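Side-chain contacts in putative cobalamin synthesis related protein (Corynebacterium diphtheriae, PDB 2NPN), which probably acts as a deacetylating precorrin-6A synthase, a tetrapyrrole methylase that uses S-adenosylmethionine in adenosylcobalamin biosynthesis: residues Thr143-Leu148 against Asn181-Leu186; Leu155-Arg158 against Ala162-Ile165; Arg169-Thr174 against Asp243-Arg248; Gln212-Lys217 against Ala228-Gln233. All coordinates share one frame; numbering follows the deposited sequence. Where two conformers were deposited one is given.

Contact 1: Thr143-Leu148 against Asn181-Leu186. With SAM (S-adenosylmethionine), chain C.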
# COMPACT_ATOMS: atom_id res chain seq x y z
N THR A 143 -2.62 -6.16 -3.79
CA THR A 143 -1.66 -5.07 -3.94
C THR A 143 -1.98 -4.16 -5.14
O THR A 143 -2.69 -4.54 -6.06
CB THR A 143 -0.22 -5.64 -4.17
OG1 THR A 143 -0.15 -6.25 -5.47
CG2 THR A 143 0.25 -6.62 -3.07
N ALA A 144 -1.43 -2.95 -5.12
CA ALA A 144 -1.59 -2.02 -6.24
C ALA A 144 -1.05 -2.64 -7.55
O ALA A 144 -1.57 -2.43 -8.64
CB ALA A 144 -0.88 -0.69 -5.92
N VAL A 145 0.04 -3.40 -7.43
CA VAL A 145 0.63 -4.11 -8.60
C VAL A 145 -0.38 -5.05 -9.24
O VAL A 145 -0.52 -5.13 -10.47
CB VAL A 145 1.89 -4.92 -8.17
CG1 VAL A 145 2.50 -5.63 -9.37
CG2 VAL A 145 2.92 -4.02 -7.46
N GLN A 146 -1.07 -5.82 -8.41
CA GLN A 146 -2.07 -6.77 -8.94
C GLN A 146 -3.25 -6.05 -9.57
O GLN A 146 -3.83 -6.53 -10.56
CB GLN A 146 -2.54 -7.67 -7.80
CG GLN A 146 -1.55 -8.70 -7.42
CD GLN A 146 -1.97 -9.38 -6.12
OE1 GLN A 146 -2.49 -10.49 -6.14
NE2 GLN A 146 -1.75 -8.71 -5.01
N VAL A 147 -3.63 -4.90 -9.01
CA VAL A 147 -4.73 -4.11 -9.62
C VAL A 147 -4.24 -3.52 -10.96
O VAL A 147 -4.98 -3.52 -11.92
CB VAL A 147 -5.28 -3.04 -8.68
CG1 VAL A 147 -6.44 -2.33 -9.34
CG2 VAL A 147 -5.78 -3.71 -7.35
N LEU A 148 -3.00 -3.04 -11.04
CA LEU A 148 -2.48 -2.50 -12.29
C LEU A 148 -2.56 -3.56 -13.41
O LEU A 148 -3.04 -3.32 -14.52
CB LEU A 148 -1.02 -2.05 -12.11
CG LEU A 148 -0.39 -1.54 -13.42
CD1 LEU A 148 -0.79 -0.10 -13.76
CD2 LEU A 148 1.15 -1.61 -13.33
N ASN A 181 11.79 -5.96 -17.44
CA ASN A 181 10.44 -6.25 -16.92
C ASN A 181 10.43 -5.84 -15.46
O ASN A 181 10.83 -6.61 -14.58
CB ASN A 181 10.17 -7.71 -17.09
CG ASN A 181 8.77 -8.07 -16.72
OD1 ASN A 181 7.85 -7.51 -17.32
ND2 ASN A 181 8.58 -9.02 -15.81
N CYS A 182 10.02 -4.61 -15.23
CA CYS A 182 10.05 -4.12 -13.89
C CYS A 182 8.78 -3.37 -13.56
O CYS A 182 8.06 -2.92 -14.43
CB CYS A 182 11.28 -3.26 -13.69
SG CYS A 182 11.33 -1.76 -14.65
N VAL A 183 8.48 -3.38 -12.28
CA VAL A 183 7.34 -2.65 -11.71
C VAL A 183 7.90 -1.55 -10.80
O VAL A 183 8.81 -1.81 -9.99
CB VAL A 183 6.46 -3.57 -10.88
CG1 VAL A 183 5.32 -2.76 -10.19
CG2 VAL A 183 5.90 -4.69 -11.76
N VAL A 184 7.40 -0.33 -10.93
CA VAL A 184 7.90 0.81 -10.20
C VAL A 184 6.79 1.40 -9.30
O VAL A 184 5.68 1.68 -9.76
CB VAL A 184 8.44 1.89 -11.10
CG1 VAL A 184 9.06 3.03 -10.31
CG2 VAL A 184 9.43 1.32 -12.13
N MSE A 185 7.12 1.49 -8.03
CA MSE A 185 6.26 2.06 -7.00
C MSE A 185 6.98 3.24 -6.35
O MSE A 185 8.18 3.44 -6.50
CB MSE A 185 5.90 0.98 -5.95
CG MSE A 185 5.28 -0.22 -6.59
SE MSE A 185 4.87 -1.71 -5.37
CE MSE A 185 3.26 -0.97 -4.63
N LEU A 186 6.22 4.01 -5.56
CA LEU A 186 6.82 5.08 -4.77
C LEU A 186 7.59 6.11 -5.66
O LEU A 186 8.52 6.74 -5.19
CB LEU A 186 7.73 4.52 -3.69
CG LEU A 186 7.00 3.72 -2.62
CD1 LEU A 186 8.01 3.01 -1.72
CD2 LEU A 186 6.15 4.66 -1.75
N SAM C . 1.19 -2.18 0.70
CA SAM C . 0.80 -1.46 -0.55
C SAM C . 0.39 -2.42 -1.65
O SAM C . 0.02 -1.96 -2.76
OXT SAM C . 0.39 -3.65 -1.41
CB SAM C . 1.93 -0.53 -1.02
CG SAM C . 2.21 0.64 -0.08
SD SAM C . 3.46 1.84 -0.65
CE SAM C . 3.47 2.87 0.85
C5' SAM C . 2.61 3.09 -1.68
C4' SAM C . 2.82 2.91 -3.19
O4' SAM C . 1.96 1.92 -3.65
C3' SAM C . 2.48 4.13 -4.05
O3' SAM C . 3.53 5.05 -4.11
C2' SAM C . 2.15 3.53 -5.39
O2' SAM C . 3.35 3.12 -6.03
C1' SAM C . 1.40 2.31 -4.91
N9 SAM C . -0.06 2.53 -4.79
C8 SAM C . -0.81 2.32 -3.64
N7 SAM C . -2.10 2.53 -3.89
C5 SAM C . -2.21 2.84 -5.22
C6 SAM C . -3.29 3.10 -6.04
N6 SAM C . -4.57 3.10 -5.57
N1 SAM C . -3.07 3.37 -7.39
C2 SAM C . -1.79 3.31 -7.90
N3 SAM C . -0.71 3.05 -7.09
C4 SAM C . -0.91 2.80 -5.77
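Val145, in the first turn of helix 144-152, presses its CG2 methyl against both Val183 and Met185 of strand 181-185, and here the packing is tight. CG2 stands 3.7 Å from the selenium (SE) of Met185, a selenomethionine, and 3.8 Å from Val183 CG1. A compact branched residue suits the place, since one methyl serves two neighbours while CG1 also rests near Val183. The side chains of Val145 and Met185 meet at roughly a right angle. Met185 is extended as far as SE and then bends (chi3 78°), which carries its terminal methyl to the ribose, with CE 3.3 Å from O4' of S-adenosylmethionine. Ala144, small enough to let the cofactor in close, lays CB over the face of the adenine, 3.5 Å from C4, whereas its approach to Met185 CE is looser at 4.3 Å.

The side towards the cofactor is more polar, and Thr143 and Leu186 there are at least partly exposed. Thr143 is the N-cap of the helix: its OG1 accepts from Gln146 N at 3.1 Å, while its CG2 faces the cofactor carboxylate. Ala144 N gives that carboxylate an almost straight bond, to SAM O (2.9 Å, 175°). Just past the strand end, Leu186 N donates to the ribose O2' at 3.0 Å and only weakly to O3'. A helix N terminus holding the carboxylate and a strand end holding the sugar, joined by a buried apolar patch, form part of the S-adenosylmethionine site in the cleft between the two alpha/beta domains of a tetrapyrrole methylase.

Contact 2: Leu155-Arg158 against Ala162-Ile165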
# COMPACT_ATOMS: atom_id res chain seq x y z
N LEU A 155 -0.16 -9.86 -18.23
CA LEU A 155 0.67 -10.68 -17.35
C LEU A 155 1.82 -9.82 -16.81
O LEU A 155 2.32 -8.89 -17.49
CB LEU A 155 1.21 -11.89 -18.12
CG LEU A 155 0.09 -12.80 -18.69
CD1 LEU A 155 0.58 -13.85 -19.71
CD2 LEU A 155 -0.69 -13.42 -17.54
N ILE A 156 2.25 -10.13 -15.60
CA ILE A 156 3.35 -9.40 -14.96
C ILE A 156 4.71 -9.85 -15.47
O ILE A 156 5.73 -9.19 -15.24
CB ILE A 156 3.27 -9.51 -13.38
CG1 ILE A 156 4.01 -8.36 -12.72
CG2 ILE A 156 3.78 -10.85 -12.87
CD1 ILE A 156 4.00 -8.38 -11.15
N ASN A 157 4.73 -10.97 -16.18
CA ASN A 157 5.97 -11.50 -16.75
C ASN A 157 5.73 -12.09 -18.13
O ASN A 157 4.64 -12.59 -18.41
CB ASN A 157 6.53 -12.61 -15.84
CG ASN A 157 5.55 -13.76 -15.63
OD1 ASN A 157 4.68 -13.65 -14.76
ND2 ASN A 157 5.67 -14.85 -16.40
N ARG A 158 6.76 -12.09 -18.98
CA ARG A 158 6.77 -12.99 -20.15
C ARG A 158 7.24 -14.37 -19.69
O ARG A 158 7.72 -14.54 -18.55
CB ARG A 158 7.69 -12.42 -21.24
CG ARG A 158 7.13 -11.13 -21.77
CD ARG A 158 8.05 -10.48 -22.76
NE ARG A 158 9.14 -9.77 -22.09
CZ ARG A 158 9.92 -8.86 -22.68
NH1 ARG A 158 9.80 -8.64 -23.97
NH2 ARG A 158 10.87 -8.20 -21.98
N ALA A 162 12.04 -12.92 -15.18
CA ALA A 162 12.04 -12.34 -13.85
C ALA A 162 11.19 -11.09 -13.77
O ALA A 162 10.97 -10.44 -14.80
CB ALA A 162 13.52 -11.99 -13.42
N ILE A 163 10.76 -10.75 -12.56
CA ILE A 163 9.96 -9.60 -12.29
C ILE A 163 10.73 -8.77 -11.26
O ILE A 163 10.97 -9.25 -10.18
CB ILE A 163 8.62 -9.94 -11.68
CG1 ILE A 163 7.83 -10.84 -12.64
CG2 ILE A 163 7.85 -8.67 -11.39
CD1 ILE A 163 7.14 -11.93 -11.95
N HIS A 164 11.12 -7.56 -11.61
CA HIS A 164 11.87 -6.75 -10.68
C HIS A 164 10.95 -5.64 -10.17
O HIS A 164 10.59 -4.75 -10.95
CB HIS A 164 13.08 -6.17 -11.39
CG HIS A 164 14.06 -5.56 -10.46
ND1 HIS A 164 14.93 -6.32 -9.72
CD2 HIS A 164 14.30 -4.27 -10.13
CE1 HIS A 164 15.67 -5.52 -8.96
NE2 HIS A 164 15.29 -4.27 -9.19
N ILE A 165 10.64 -5.62 -8.90
CA ILE A 165 9.80 -4.59 -8.32
C ILE A 165 10.72 -3.65 -7.55
O ILE A 165 11.54 -4.08 -6.71
CB ILE A 165 8.76 -5.19 -7.38
CG1 ILE A 165 7.92 -6.30 -8.03
CG2 ILE A 165 7.86 -4.09 -6.75
CD1 ILE A 165 6.98 -7.03 -7.11
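Ile156 and Ile163 supply the apolar part of this contact, their side chains crossing at about a right angle. The closest approach is between branch ends, Ile156 CG2 to Ile163 CD1 at 3.6 Å. On the other branch, Ile156 CD1 reaches Ile163 CG2 at 3.9 Å, an arrangement in which each isoleucine uses both of its arms. Ile156 has CG1 opposite its backbone N (chi1 -157°), which swings CD1 round to Ile163. Ile163 CG1 lies 3.7 Å from Ile156 O and 3.9 Å from Asn157 CB. Beta-branched residues suit such a junction, being wide close to the main chain.

The polar part belongs to Asn157. Its CB helps cover Ile163, while its amide turns back along the chain, ND2 donating to Arg158 O at 3.0 Å with an N-H...O angle of 166°. The oxygen lies almost in the amide plane, but the donor stands well above the carbonyl plane, 65° out of it. ND2 also binds a glycerol, probably from the crystallisation liquor, on this surface side.

Arg158 makes a salt bridge to Glu161 and also donates to the main-chain oxygen of Glu249. Asn181 ND2 bonds to both Ile156 O and Ala162 O, tying the two segments to the neighbouring strand 181-185. The contact thus packs the connection leaving helix 144-152 onto the residue just ahead of strand 164-167, an outer strand of the mixed sheet, with Ile156 also resting on Val145 of the helix and Leu246 of strand 243-249.

Contact 3: Arg169-Thr174 against Asp243-Arg248. With SAM (S-adenosylmethionine), chain C.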
# COMPACT_ATOMS: atom_id res chain seq x y z
N ARG A 169 13.10 5.97 -6.85
CA ARG A 169 14.45 6.35 -6.45
C ARG A 169 15.50 5.34 -6.94
O ARG A 169 16.59 5.73 -7.39
CB ARG A 169 14.49 6.50 -4.92
CG ARG A 169 15.82 6.74 -4.28
CD ARG A 169 15.66 6.85 -2.76
NE ARG A 169 16.88 7.31 -2.08
CZ ARG A 169 17.06 8.50 -1.49
NH1 ARG A 169 16.10 9.44 -1.45
NH2 ARG A 169 18.22 8.77 -0.91
N ASN A 170 15.20 4.04 -6.86
CA ASN A 170 16.14 2.99 -7.27
C ASN A 170 16.22 2.82 -8.81
O ASN A 170 17.16 2.20 -9.30
CB ASN A 170 15.71 1.59 -6.72
CG ASN A 170 15.81 1.46 -5.21
OD1 ASN A 170 16.50 2.24 -4.54
ND2 ASN A 170 15.12 0.43 -4.67
N LEU A 171 15.21 3.30 -9.53
CA LEU A 171 15.07 2.94 -10.97
C LEU A 171 16.30 3.33 -11.81
O LEU A 171 16.77 2.51 -12.62
CB LEU A 171 13.78 3.52 -11.60
CG LEU A 171 13.47 2.98 -13.01
CD1 LEU A 171 13.36 1.43 -13.07
CD2 LEU A 171 12.26 3.68 -13.61
N PRO A 172 16.79 4.57 -11.67
CA PRO A 172 17.99 4.92 -12.44
C PRO A 172 19.22 4.04 -12.20
O PRO A 172 20.05 3.94 -13.12
CB PRO A 172 18.30 6.35 -11.98
CG PRO A 172 17.03 6.91 -11.51
CD PRO A 172 16.31 5.72 -10.87
N GLU A 173 19.35 3.46 -11.00
CA GLU A 173 20.47 2.57 -10.66
C GLU A 173 20.20 1.09 -10.97
O GLU A 173 21.07 0.25 -10.77
CB GLU A 173 20.87 2.73 -9.18
CG GLU A 173 21.36 4.12 -8.78
CD GLU A 173 20.25 5.12 -8.44
OE1 GLU A 173 19.06 4.75 -8.47
OE2 GLU A 173 20.60 6.29 -8.15
N THR A 174 19.00 0.78 -11.47
CA THR A 174 18.61 -0.58 -11.77
C THR A 174 19.26 -1.07 -13.08
O THR A 174 19.34 -0.32 -14.05
CB THR A 174 17.08 -0.67 -11.86
OG1 THR A 174 16.53 -0.17 -10.62
CG2 THR A 174 16.58 -2.13 -12.13
N ASP A 243 0.75 6.49 -8.12
CA ASP A 243 0.79 5.75 -9.37
C ASP A 243 1.66 4.50 -9.21
O ASP A 243 2.58 4.45 -8.36
CB ASP A 243 1.24 6.58 -10.59
CG ASP A 243 2.71 7.14 -10.48
OD1 ASP A 243 3.27 7.21 -9.36
OD2 ASP A 243 3.30 7.58 -11.53
N THR A 244 1.41 3.53 -10.09
CA THR A 244 2.25 2.33 -10.19
C THR A 244 2.36 2.07 -11.68
O THR A 244 1.40 2.32 -12.44
CB THR A 244 1.59 1.11 -9.46
OG1 THR A 244 1.37 1.39 -8.06
CG2 THR A 244 2.46 -0.17 -9.52
N TYR A 245 3.51 1.59 -12.13
CA TYR A 245 3.65 1.32 -13.56
C TYR A 245 4.57 0.12 -13.77
O TYR A 245 5.37 -0.21 -12.92
CB TYR A 245 4.08 2.55 -14.34
CG TYR A 245 5.35 3.25 -13.87
CD1 TYR A 245 6.58 3.02 -14.50
CD2 TYR A 245 5.33 4.24 -12.88
CE1 TYR A 245 7.76 3.68 -14.11
CE2 TYR A 245 6.49 4.90 -12.51
CZ TYR A 245 7.71 4.63 -13.14
OH TYR A 245 8.86 5.36 -12.78
N LEU A 246 4.45 -0.47 -14.96
CA LEU A 246 5.26 -1.62 -15.35
C LEU A 246 5.96 -1.22 -16.65
O LEU A 246 5.30 -0.70 -17.55
CB LEU A 246 4.39 -2.87 -15.58
CG LEU A 246 5.16 -4.17 -15.81
CD1 LEU A 246 4.27 -5.39 -15.30
CD2 LEU A 246 5.61 -4.32 -17.22
N LEU A 247 7.27 -1.36 -16.70
CA LEU A 247 8.09 -1.11 -17.90
C LEU A 247 8.56 -2.45 -18.40
O LEU A 247 8.98 -3.32 -17.65
CB LEU A 247 9.32 -0.27 -17.53
CG LEU A 247 9.06 1.14 -16.98
CD1 LEU A 247 10.44 1.86 -16.66
CD2 LEU A 247 8.23 1.94 -17.88
N ARG A 248 8.46 -2.62 -19.70
CA ARG A 248 8.87 -3.86 -20.36
C ARG A 248 9.59 -3.50 -21.64
O ARG A 248 9.08 -2.72 -22.45
CB ARG A 248 7.67 -4.75 -20.64
CG ARG A 248 8.00 -6.11 -21.19
CD ARG A 248 6.81 -7.06 -21.16
NE ARG A 248 6.44 -7.42 -19.79
CZ ARG A 248 5.25 -7.86 -19.36
NH1 ARG A 248 4.22 -8.05 -20.20
NH2 ARG A 248 5.06 -8.11 -18.08
N SAM C . 1.19 -2.18 0.70
CA SAM C . 0.80 -1.46 -0.55
C SAM C . 0.39 -2.42 -1.65
O SAM C . 0.02 -1.96 -2.76
OXT SAM C . 0.39 -3.65 -1.41
CB SAM C . 1.93 -0.53 -1.02
CG SAM C . 2.21 0.64 -0.08
SD SAM C . 3.46 1.84 -0.65
CE SAM C . 3.47 2.87 0.85
C5' SAM C . 2.61 3.09 -1.68
C4' SAM C . 2.82 2.91 -3.19
O4' SAM C . 1.96 1.92 -3.65
C3' SAM C . 2.48 4.13 -4.05
O3' SAM C . 3.53 5.05 -4.11
C2' SAM C . 2.15 3.53 -5.39
O2' SAM C . 3.35 3.12 -6.03
C1' SAM C . 1.40 2.31 -4.91
N9 SAM C . -0.06 2.53 -4.79
C8 SAM C . -0.81 2.32 -3.64
N7 SAM C . -2.10 2.53 -3.89
C5 SAM C . -2.21 2.84 -5.22
C6 SAM C . -3.29 3.10 -6.04
N6 SAM C . -4.57 3.10 -5.57
N1 SAM C . -3.07 3.37 -7.39
C2 SAM C . -1.79 3.31 -7.90
N3 SAM C . -0.71 3.05 -7.09
C4 SAM C . -0.91 2.80 -5.77
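Tyr245 holds its phenol ring with Leu247 CG at the edge, in the ring plane, and meets Leu171 through its hydroxyl end: OH is 3.9 Å from Leu171 CD2, the two side chains coming from opposite directions. Trp192 packs edge-to-face with the same ring. The hydroxyl is hydrogen-bonded to Asp187 OD2; against the Leu171 methyl it makes only van der Waals contact. A tyrosine suits the place because its rim can line an apolar core while its OH reaches a carboxylate.

Leu171 CD2 also touches Leu247 CD1 at 4.0 Å. With CG opposite its backbone N (chi1 -170°), Leu171 drops inward from the 3-10 segment 171-173 towards the strand. That turn is fastened by Thr174, whose OG1 donates to Asn170 O at 2.8 Å from above the carbonyl plane.

Where strand 243-249 begins, polar groups take over. The cofactor's O2' donates to Asp243 O at 2.8 Å, and Thr244 OG1 donates to adenine N3, likewise at 2.8 Å, so a short hydroxylated side chain holds the base while the main chain holds the sugar.

Strand 243-249 runs antiparallel between strands 181-185 and 200-206 of the mixed sheet. The connection from strand 164-167 to strand 181-185 lays Leu171 over one side of it, beside Val195 of helix 192-195.

Contact 4: Gln212-Lys217 against Ala228-Gln233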
# COMPACT_ATOMS: atom_id res chain seq x y z
N GLN A 212 -11.82 7.21 -9.36
CA GLN A 212 -10.98 8.19 -10.04
C GLN A 212 -9.78 7.50 -10.71
O GLN A 212 -8.80 8.17 -11.07
CB GLN A 212 -10.47 9.25 -9.06
CG GLN A 212 -11.58 10.05 -8.36
CD GLN A 212 -11.13 10.65 -7.04
OE1 GLN A 212 -10.02 10.35 -6.55
NE2 GLN A 212 -11.97 11.48 -6.45
N GLN A 213 -9.85 6.18 -10.86
CA GLN A 213 -8.81 5.46 -11.61
C GLN A 213 -8.52 6.03 -13.01
O GLN A 213 -9.44 6.32 -13.78
CB GLN A 213 -9.15 3.97 -11.75
CG GLN A 213 -8.18 3.14 -12.57
CD GLN A 213 -8.60 1.70 -12.58
OE1 GLN A 213 -8.43 1.01 -11.58
NE2 GLN A 213 -9.15 1.23 -13.71
N VAL A 214 -7.24 6.16 -13.32
CA VAL A 214 -6.77 6.57 -14.64
C VAL A 214 -5.70 5.62 -15.10
O VAL A 214 -4.76 5.32 -14.34
CB VAL A 214 -6.19 8.01 -14.60
CG1 VAL A 214 -5.79 8.43 -15.98
CG2 VAL A 214 -7.18 8.99 -14.00
N LEU A 215 -5.88 5.11 -16.33
CA LEU A 215 -4.94 4.17 -16.95
C LEU A 215 -4.37 4.78 -18.20
O LEU A 215 -5.06 5.46 -18.94
CB LEU A 215 -5.63 2.86 -17.34
CG LEU A 215 -6.35 2.12 -16.22
CD1 LEU A 215 -7.05 0.86 -16.84
CD2 LEU A 215 -5.41 1.74 -15.08
N ARG A 216 -3.09 4.51 -18.44
CA ARG A 216 -2.43 4.85 -19.71
C ARG A 216 -1.48 3.72 -20.06
O ARG A 216 -0.91 3.09 -19.19
CB ARG A 216 -1.63 6.15 -19.63
CG ARG A 216 -2.45 7.39 -19.36
CD ARG A 216 -3.36 7.69 -20.54
NE ARG A 216 -4.02 8.99 -20.41
CZ ARG A 216 -5.19 9.19 -19.82
NH1 ARG A 216 -5.91 8.19 -19.36
NH2 ARG A 216 -5.68 10.43 -19.76
N LYS A 217 -1.32 3.48 -21.36
CA LYS A 217 -0.33 2.56 -21.85
C LYS A 217 0.21 2.94 -23.23
O LYS A 217 -0.47 3.58 -24.04
CB LYS A 217 -0.87 1.14 -21.93
CG LYS A 217 -1.92 0.92 -23.00
CD LYS A 217 -2.33 -0.55 -23.07
CE LYS A 217 -3.33 -0.81 -24.16
NZ LYS A 217 -4.56 -0.06 -23.83
N ALA A 228 3.68 12.24 -18.01
CA ALA A 228 4.34 13.15 -17.06
C ALA A 228 3.43 14.36 -16.84
O ALA A 228 3.23 14.76 -15.69
CB ALA A 228 5.74 13.54 -17.54
N GLU A 229 2.84 14.89 -17.91
CA GLU A 229 1.98 16.07 -17.85
C GLU A 229 0.72 15.71 -17.07
O GLU A 229 0.27 16.46 -16.19
CB GLU A 229 1.59 16.58 -19.25
CG GLU A 229 2.74 17.05 -20.16
CD GLU A 229 2.39 16.89 -21.66
OE1 GLU A 229 1.18 16.70 -21.98
OE2 GLU A 229 3.30 16.97 -22.54
N LEU A 230 0.14 14.54 -17.39
CA LEU A 230 -1.07 14.06 -16.76
C LEU A 230 -0.85 13.92 -15.26
O LEU A 230 -1.68 14.31 -14.43
CB LEU A 230 -1.47 12.70 -17.36
CG LEU A 230 -2.69 12.03 -16.74
CD1 LEU A 230 -3.99 12.85 -16.91
CD2 LEU A 230 -2.81 10.68 -17.39
N LYS A 231 0.29 13.35 -14.88
CA LYS A 231 0.54 13.06 -13.45
C LYS A 231 0.58 14.39 -12.66
O LYS A 231 -0.01 14.50 -11.57
CB LYS A 231 1.85 12.25 -13.32
CG LYS A 231 2.25 11.90 -11.88
CD LYS A 231 3.44 11.03 -11.84
CE LYS A 231 3.83 10.60 -10.44
NZ LYS A 231 4.86 9.56 -10.50
N GLN A 232 1.19 15.41 -13.23
CA GLN A 232 1.23 16.72 -12.58
C GLN A 232 -0.16 17.34 -12.50
O GLN A 232 -0.51 17.92 -11.47
CB GLN A 232 2.21 17.63 -13.30
CG GLN A 232 3.65 17.33 -12.92
CD GLN A 232 4.65 17.81 -13.96
OE1 GLN A 232 4.73 17.26 -15.06
NE2 GLN A 232 5.42 18.83 -13.61
N GLN A 233 -0.94 17.25 -13.58
CA GLN A 233 -2.31 17.76 -13.65
C GLN A 233 -3.14 17.13 -12.51
O GLN A 233 -3.78 17.84 -11.72
CB GLN A 233 -2.94 17.47 -15.03
CG GLN A 233 -2.28 18.24 -16.23
CD GLN A 233 -2.60 17.71 -17.67
OE1 GLN A 233 -3.28 16.68 -17.87
NE2 GLN A 233 -2.12 18.46 -18.68
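Leu230, on helix 220-238, is the residue most deeply engaged, and it reaches the strand chiefly through one methyl. With CG opposite the backbone N (chi1 177°), the side chain projects from the helix so that CD2 comes to rest against both Arg216 and Val214.

Arg216 receives it with its guanidinium. CD2 lies over one face, 3.4 Å above the plane and offset toward the rim; NE, CZ and NH2 are each 3.7 Å from it, and CG is near at 3.9 Å. The two side chains cross at about a right angle. A bend at chi2 (-67°) folds the arginine back along its own strand, where NH1 donates to Leu215 O at 2.9 Å. That oxygen lies nearly in the guanidinium plane, so the bond helps fix the flat group's orientation.

Val214 adds the lesser share, with CG1 4.0 Å from Leu230 CD2. Trp204 of the adjacent strand 200-206 touches both Leu230 and Arg216.

Arg216 and Leu230 thus meet by van der Waals contact although one is charged: the guanidinium offers its poorly solvated face, leaving its in-plane N-H groups able to bond to polar partners, as NH1 does, so an exposed arginine can cover a leucine.

How the contacts relate
Following the chain, contact 1 opens first and closes a loop from the start of helix 144-152 to strand 181-185; contact 2 is nested inside it and closes earlier. Contact 3 opens at residues 169-174, within that loop, but closes only at strand 243-249, so contacts 1 and 3 cross; their strands are sheet neighbours, and both contacts touch S-adenosylmethionine. Contact 4 is nested in the long loop of contact 3, and a salt bridge, Asp243 OD2 to Lys231 NZ at 2.7 Å, joins the two. All four reach the mixed sheet: contact 2 at outer strand 164-167, contact 4 at the other outer strand, 214-217, with helix 220-238.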